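Local coordinates for protein lectin CEL-I, N-acetyl-D-galactosamine-specific C-type (Cucumaria echinata, PDB 1WMY) that binds N-acetyl-D-galactosamine as a calcium-dependent C-type lectin of a sea cucumber, at residues L75-N80 and A108-Q113. Numbering follows the deposited sequence.
Sequences LYDKYN and AEDYGQ. With CA (calcium ion), chain C; CA (calcium ion), chain D; CA (calcium ion), chain E.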
loop_
_atom_site.group_PDB
_atom_site.type_symbol
_atom_site.label_atom_id
_atom_site.label_comp_id
_atom_site.label_asym_id
_atom_site.label_seq_id
_atom_site.Cartn_x
_atom_site.Cartn_y
_atom_site.Cartn_z
ATOM N N LEU A 75 -11.960 -10.667 15.657
ATOM C CA LEU A 75 -12.951 -11.735 15.734
ATOM C C LEU A 75 -13.961 -11.322 16.736
ATOM O O LEU A 75 -13.620 -10.791 17.807
ATOM C CB LEU A 75 -12.297 -13.059 16.165
ATOM C CG LEU A 75 -13.051 -14.355 15.920
ATOM C CD1 LEU A 75 -13.016 -14.758 14.487
ATOM C CD2 LEU A 75 -12.387 -15.505 16.679
ATOM N N TYR A 76 -15.219 -11.479 16.377
ATOM C CA TYR A 76 -16.344 -11.060 17.265
ATOM C C TYR A 76 -17.653 -11.787 16.948
ATOM O O TYR A 76 -17.906 -12.159 15.785
ATOM C CB TYR A 76 -16.504 -9.533 17.284
ATOM C CG TYR A 76 -17.198 -8.775 16.091
ATOM C CD1 TYR A 76 -16.776 -8.991 14.742
ATOM C CD2 TYR A 76 -18.156 -7.881 16.319
ATOM C CE1 TYR A 76 -17.370 -8.338 13.663
ATOM C CE2 TYR A 76 -18.789 -7.171 15.256
ATOM C CZ TYR A 76 -18.378 -7.400 13.942
ATOM O OH TYR A 76 -19.058 -6.741 12.938
ATOM N N ASP A 77 -18.519 -11.902 17.948
ATOM C CA ASP A 77 -19.817 -12.536 17.760
ATOM C C ASP A 77 -20.987 -11.707 18.355
ATOM O O ASP A 77 -21.973 -12.268 18.896
ATOM C CB ASP A 77 -19.806 -13.947 18.318
ATOM C CG ASP A 77 -19.900 -13.983 19.833
ATOM O OD1 ASP A 77 -19.475 -13.038 20.526
ATOM O OD2 ASP A 77 -20.351 -14.972 20.440
ATOM N N LYS A 78 -20.863 -10.412 18.216
ATOM C CA LYS A 78 -21.902 -9.479 18.566
ATOM C C LYS A 78 -23.214 -9.730 17.834
ATOM O O LYS A 78 -24.296 -9.622 18.449
ATOM C CB LYS A 78 -21.343 -8.042 18.318
ATOM C CG LYS A 78 -22.167 -6.867 18.735
ATOM C CD LYS A 78 -21.285 -5.607 19.158
ATOM C CE LYS A 78 -20.361 -5.115 17.984
ATOM N NZ LYS A 78 -19.538 -3.814 18.206
ATOM N N TYR A 79 -23.164 -9.913 16.518
ATOM C CA TYR A 79 -24.415 -10.092 15.731
ATOM C C TYR A 79 -25.084 -11.424 15.912
ATOM O O TYR A 79 -26.329 -11.518 15.938
ATOM C CB TYR A 79 -24.155 -9.803 14.222
ATOM C CG TYR A 79 -24.001 -8.310 14.010
ATOM C CD1 TYR A 79 -22.731 -7.713 14.068
ATOM C CD2 TYR A 79 -25.130 -7.477 13.909
ATOM C CE1 TYR A 79 -22.575 -6.331 13.948
ATOM C CE2 TYR A 79 -24.994 -6.061 13.782
ATOM C CZ TYR A 79 -23.710 -5.513 13.830
ATOM O OH TYR A 79 -23.551 -4.169 13.700
ATOM N N ASN A 80 -24.268 -12.450 16.011
ATOM C CA ASN A 80 -24.738 -13.808 16.123
ATOM C C ASN A 80 -23.893 -14.527 17.184
ATOM O O ASN A 80 -22.843 -15.054 16.898
ATOM C CB ASN A 80 -24.602 -14.488 14.769
ATOM C CG ASN A 80 -25.624 -14.004 13.756
ATOM O OD1 ASN A 80 -26.729 -14.540 13.674
ATOM N ND2 ASN A 80 -25.300 -12.924 13.056
ATOM N N ALA A 108 -21.412 -12.200 28.433
ATOM C CA ALA A 108 -20.945 -10.906 28.037
ATOM C C ALA A 108 -19.581 -10.810 27.367
ATOM O O ALA A 108 -18.923 -9.772 27.538
ATOM C CB ALA A 108 -20.936 -9.928 29.271
ATOM N N GLU A 109 -19.156 -11.833 26.649
ATOM C CA GLU A 109 -17.903 -11.810 25.935
ATOM C C GLU A 109 -18.066 -12.041 24.437
ATOM O O GLU A 109 -18.288 -13.170 23.996
ATOM C CB GLU A 109 -16.942 -12.871 26.522
ATOM C CG GLU A 109 -16.678 -12.669 28.033
ATOM C CD GLU A 109 -15.527 -13.547 28.539
ATOM O OE1 GLU A 109 -15.440 -14.728 28.130
ATOM O OE2 GLU A 109 -14.649 -13.040 29.294
ATOM N N ASP A 110 -17.922 -10.960 23.649
ATOM C CA ASP A 110 -18.119 -11.073 22.224
ATOM C C ASP A 110 -16.855 -10.790 21.385
ATOM O O ASP A 110 -16.946 -10.585 20.198
ATOM C CB ASP A 110 -19.309 -10.204 21.791
ATOM C CG ASP A 110 -20.634 -10.733 22.333
ATOM O OD1 ASP A 110 -21.615 -10.046 22.166
ATOM O OD2 ASP A 110 -20.779 -11.886 22.872
ATOM N N TYR A 111 -15.697 -10.737 22.017
ATOM C CA TYR A 111 -14.557 -10.119 21.357
ATOM C C TYR A 111 -13.322 -10.978 21.539
ATOM O O TYR A 111 -12.915 -11.299 22.662
ATOM C CB TYR A 111 -14.264 -8.750 21.924
ATOM C CG TYR A 111 -15.448 -7.817 21.895
ATOM C CD1 TYR A 111 -16.009 -7.353 23.055
ATOM C CD2 TYR A 111 -15.962 -7.394 20.688
ATOM C CE1 TYR A 111 -17.091 -6.500 23.013
ATOM C CE2 TYR A 111 -17.036 -6.597 20.586
ATOM C CZ TYR A 111 -17.604 -6.097 21.747
ATOM O OH TYR A 111 -18.689 -5.231 21.650
ATOM N N GLY A 112 -12.711 -11.308 20.418
ATOM C CA GLY A 112 -11.579 -12.237 20.399
ATOM C C GLY A 112 -10.209 -11.615 20.633
ATOM O O GLY A 112 -9.968 -10.470 20.237
ATOM N N GLN A 113 -9.292 -12.391 21.235
ATOM C CA GLN A 113 -7.933 -11.915 21.564
ATOM C C GLN A 113 -7.017 -13.116 21.685
ATOM O O GLN A 113 -7.490 -14.219 22.040
ATOM C CB GLN A 113 -7.967 -11.142 22.876
ATOM C CG GLN A 113 -8.446 -11.995 24.066
ATOM C CD GLN A 113 -8.567 -11.265 25.405
ATOM O OE1 GLN A 113 -8.669 -11.946 26.422
ATOM N NE2 GLN A 113 -8.571 -9.899 25.423
HETATM CA CA CA C . -20.119 -14.089 22.719
HETATM CA CA CA D . -13.669 -16.214 27.679
HETATM CA CA CA E . -23.199 -11.775 22.861
HETATM O O HOH W 1 -23.893 -11.869 20.711
HETATM O O HOH W 2 -18.632 -16.055 23.142
HETATM O O HOH W 3 -22.622 -11.940 25.108
HETATM O O HOH W 4 -24.718 -9.931 23.108
#
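L75 O accepts a hydrogen bond from G112 N (2.8 Å). Next along the strand, Y76 faces Y111 as a non-hydrogen-bonded antiparallel pair. Their side chains share one face of the sheet, where Y76 CB lies 4.1 Å from Y111 CD2, and Y76 CA sends a CH···O contact of 3.0 Å to D110 O. That same carbonyl accepts the backbone hydrogen bond of D77 N (3.0 Å), which ties the backbone together next to the first calcium ligand. CG of D77 sits between its backbone N and carbonyl carbon (chi1 77°), bringing both oxygens to the chain C calcium ion; OD2 is also hydrogen-bonded to G82. D110 OD2 binds this ion at 2.3 Å, beside E109 O and one water. D77 OD1 and D110 OD2 come within 2.9 Å, and the two carboxylate planes stand 89° apart; the shared cation probably offsets the repulsion. E81 and N104 also contribute ligands to this ion. D110 OD2 also bridges to the chain E calcium ion, which D110 OD1 grips from the same carboxylate and three waters help surround; one donates to D77 O. K78, bent at chi2 and chi3, lays CD 3.6 Å from Y111 OH, while D110 CB sits over one face of the Y111 ring; K78 NZ forms a salt bridge with E25. E109 OE1 binds the chain D calcium ion, which Q101, D103, N123 and D124 also bind, at the N-acetylgalactosamine site of this C-type lectin fold, and its carboxylate has a further polar partner in W105. D110 and Y111 form a classic beta bulge opposite N125, and strands 70-76 and 111-115 run antiparallel, flanked by strand 85-86 beside the first and 122-125 beside the second; strand 131-139 pairs in parallel with 70-76.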